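PDB 3DDM: putative mandelate racemase/muconate lactonizing enzyme from Bordetella bronchiseptica, which is of unknown function but shows the two-domain build of the enolase superfamily, an N-terminal capping domain joined to a TIM-barrel domain. Local coordinates for residues Leu72-Leu77 with Ala116-Leu120. The protein carries 1 engineered substitution. Residues are numbered along the deposited sequence; the frame is centred on the assembly and turned at random.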
ATOM      1  N   LEU A  72       5.958 -11.269   0.653  1.00 44.15           N
ATOM      2  CA  LEU A  72       4.550 -11.403   0.288  1.00 44.68           C
ATOM      3  C   LEU A  72       4.336 -12.597  -0.628  1.00 45.31           C
ATOM      4  O   LEU A  72       3.380 -13.363  -0.449  1.00 44.22           O
ATOM      5  CB  LEU A  72       4.040 -10.140  -0.416  1.00 44.35           C
ATOM      6  CG  LEU A  72       3.675  -8.957   0.486  1.00 44.86           C
ATOM      7  CD1 LEU A  72       3.143  -7.820  -0.367  1.00 43.62           C
ATOM      8  CD2 LEU A  72       2.638  -9.386   1.509  1.00 42.78           C
ATOM      9  N   VAL A  73       5.227 -12.751  -1.606  1.00 45.13           N
ATOM     10  CA  VAL A  73       5.135 -13.850  -2.559  1.00 45.27           C
ATOM     11  C   VAL A  73       5.260 -15.212  -1.881  1.00 45.66           C
ATOM     12  O   VAL A  73       4.481 -16.125  -2.162  1.00 44.84           O
ATOM     13  CB  VAL A  73       6.217 -13.727  -3.659  1.00 44.59           C
ATOM     14  CG1 VAL A  73       6.288 -15.011  -4.489  1.00 42.07           C
ATOM     15  CG2 VAL A  73       5.897 -12.553  -4.551  1.00 43.61           C
ATOM     16  N   GLU A  74       6.226 -15.343  -0.977  1.00 45.72           N
ATOM     17  CA  GLU A  74       6.437 -16.611  -0.289  1.00 47.59           C
ATOM     18  C   GLU A  74       5.491 -16.888   0.889  1.00 48.06           C
ATOM     19  O   GLU A  74       5.104 -18.030   1.108  1.00 49.15           O
ATOM     20  CB  GLU A  74       7.900 -16.723   0.169  1.00 47.77           C
ATOM     21  CG  GLU A  74       8.908 -16.686  -0.987  1.00 52.06           C
ATOM     22  CD  GLU A  74      10.365 -16.892  -0.552  1.00 54.81           C
ATOM     23  OE1 GLU A  74      10.809 -16.222   0.412  1.00 57.34           O
ATOM     24  OE2 GLU A  74      11.073 -17.712  -1.185  1.00 52.43           O
ATOM     25  N   THR A  75       5.095 -15.862   1.637  1.00 48.29           N
ATOM     26  CA  THR A  75       4.213 -16.085   2.785  1.00 48.36           C
ATOM     27  C   THR A  75       2.712 -15.920   2.544  1.00 47.29           C
ATOM     28  O   THR A  75       1.910 -16.445   3.309  1.00 47.45           O
ATOM     29  CB  THR A  75       4.586 -15.171   3.982  1.00 49.43           C
ATOM     30  OG1 THR A  75       4.255 -13.814   3.671  1.00 51.99           O
ATOM     31  CG2 THR A  75       6.075 -15.256   4.282  1.00 50.80           C
ATOM     32  N   VAL A  76       2.320 -15.211   1.494  1.00 46.23           N
ATOM     33  CA  VAL A  76       0.899 -14.997   1.240  1.00 44.34           C
ATOM     34  C   VAL A  76       0.364 -15.562  -0.070  1.00 46.42           C
ATOM     35  O   VAL A  76      -0.660 -16.248  -0.086  1.00 47.23           O
ATOM     36  CB  VAL A  76       0.569 -13.495   1.307  1.00 42.97           C
ATOM     37  CG1 VAL A  76      -0.818 -13.220   0.741  1.00 38.73           C
ATOM     38  CG2 VAL A  76       0.669 -13.026   2.744  1.00 39.80           C
ATOM     39  N   LEU A  77       1.043 -15.273  -1.172  1.00 46.59           N
ATOM     40  CA  LEU A  77       0.592 -15.750  -2.470  1.00 46.29           C
ATOM     41  C   LEU A  77       0.967 -17.198  -2.760  1.00 46.29           C
ATOM     42  O   LEU A  77       0.202 -17.913  -3.394  1.00 47.25           O
ATOM     43  CB  LEU A  77       1.155 -14.855  -3.568  1.00 46.78           C
ATOM     44  CG  LEU A  77       0.872 -13.362  -3.427  1.00 47.50           C
ATOM     45  CD1 LEU A  77       1.780 -12.608  -4.371  1.00 49.25           C
ATOM     46  CD2 LEU A  77      -0.586 -13.067  -3.713  1.00 46.53           C
ATOM     47  N   ALA A 116       3.374  -8.235  -6.509  1.00 36.04           N
ATOM     48  CA  ALA A 116       3.758  -9.621  -6.291  1.00 36.20           C
ATOM     49  C   ALA A 116       2.895 -10.505  -7.191  1.00 36.14           C
ATOM     50  O   ALA A 116       3.393 -11.451  -7.799  1.00 38.37           O
ATOM     51  CB  ALA A 116       3.565  -9.998  -4.830  1.00 35.65           C
ATOM     52  N   ILE A 117       1.607 -10.188  -7.288  1.00 34.72           N
ATOM     53  CA  ILE A 117       0.703 -10.975  -8.115  1.00 35.05           C
ATOM     54  C   ILE A 117       1.118 -10.883  -9.582  1.00 36.44           C
ATOM     55  O   ILE A 117       1.180 -11.891 -10.272  1.00 36.89           O
ATOM     56  CB  ILE A 117      -0.776 -10.520  -7.924  1.00 34.18           C
ATOM     57  CG1 ILE A 117      -1.274 -10.960  -6.537  1.00 35.30           C
ATOM     58  CG2 ILE A 117      -1.670 -11.126  -8.989  1.00 31.17           C
ATOM     59  CD1 ILE A 117      -2.758 -10.658  -6.249  1.00 31.45           C
ATOM     60  N   ALA A 118       1.422  -9.681 -10.056  1.00 38.83           N
ATOM     61  CA  ALA A 118       1.842  -9.509 -11.450  1.00 40.51           C
ATOM     62  C   ALA A 118       3.100 -10.341 -11.755  1.00 41.57           C
ATOM     63  O   ALA A 118       3.184 -10.993 -12.796  1.00 42.10           O
ATOM     64  CB  ALA A 118       2.101  -8.025 -11.744  1.00 41.31           C
ATOM     65  N   GLY A 119       4.074 -10.314 -10.849  1.00 41.62           N
ATOM     66  CA  GLY A 119       5.279 -11.091 -11.053  1.00 42.13           C
ATOM     67  C   GLY A 119       4.986 -12.583 -11.184  1.00 43.57           C
ATOM     68  O   GLY A 119       5.584 -13.268 -12.026  1.00 43.69           O
ATOM     69  N   LEU A 120       4.077 -13.097 -10.356  1.00 42.69           N
ATOM     70  CA  LEU A 120       3.717 -14.513 -10.406  1.00 40.73           C
ATOM     71  C   LEU A 120       2.943 -14.870 -11.670  1.00 42.00           C
ATOM     72  O   LEU A 120       3.008 -16.016 -12.136  1.00 43.20           O
ATOM     73  CB  LEU A 120       2.908 -14.911  -9.171  1.00 38.88           C
ATOM     74  CG  LEU A 120       3.760 -15.122  -7.917  1.00 38.71           C
ATOM     75  CD1 LEU A 120       2.882 -15.417  -6.710  1.00 37.56           C
ATOM     76  CD2 LEU A 120       4.722 -16.267  -8.169  1.00 37.13           C
TER
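Residues 72-77 and 116-120 are short pieces of two helices, 65-81 and 110-131, that cross almost at right angles: the local axes make an angle of 94° and approach to 10.4 Å. The backbones come nearest at Val73 and Ala116, whose CA atoms are 5.8 Å apart, and spread to 7.4 Å between Leu77 CA and Ile117 CA. In 72-77 the helix widens into a pi-type turn, so that Leu72 O accepts hydrogen bonds from both Val76 N (2.9 Å) and Leu77 N (3.1 Å); the 116-120 turn is regular, with Leu120 N hydrogen-bonded to Ala116 O at 3.1 Å. The interface is wholly apolar and buries 258 Å². Ala116, whose CB points toward 72-77, sits where the backbones are nearest; its CB packs against Val73 CG2 at 3.5 Å and faces Leu77, while Leu72 CB lies farther off, 4.4 Å from Ala116 CB. Leu77 has the most surface covered by the opposing segment, 74 Å²: its CD2 reaches Ile117 CG1 (3.6 Å), although the CA-to-CB bond of Ile117 points away, and its CB meets Leu120 CD1 (3.6 Å). Leu120 CD1 also lies 4.1 Å from Val73 CG1. This is buried helix-helix packing within the N-terminal domain, where helices lie against a three-stranded antiparallel sheet. Val73 and Leu120 both rest on Val15 of strand 14-23, and on Val43 and Val45, respectively, of strand 37-46; Ile117 turns to Phe93 and Leu96 of helix 89-98. At the dimer interface, Leu72 and Thr75 pack on Pro62 and Cys64, respectively, of the second subunit.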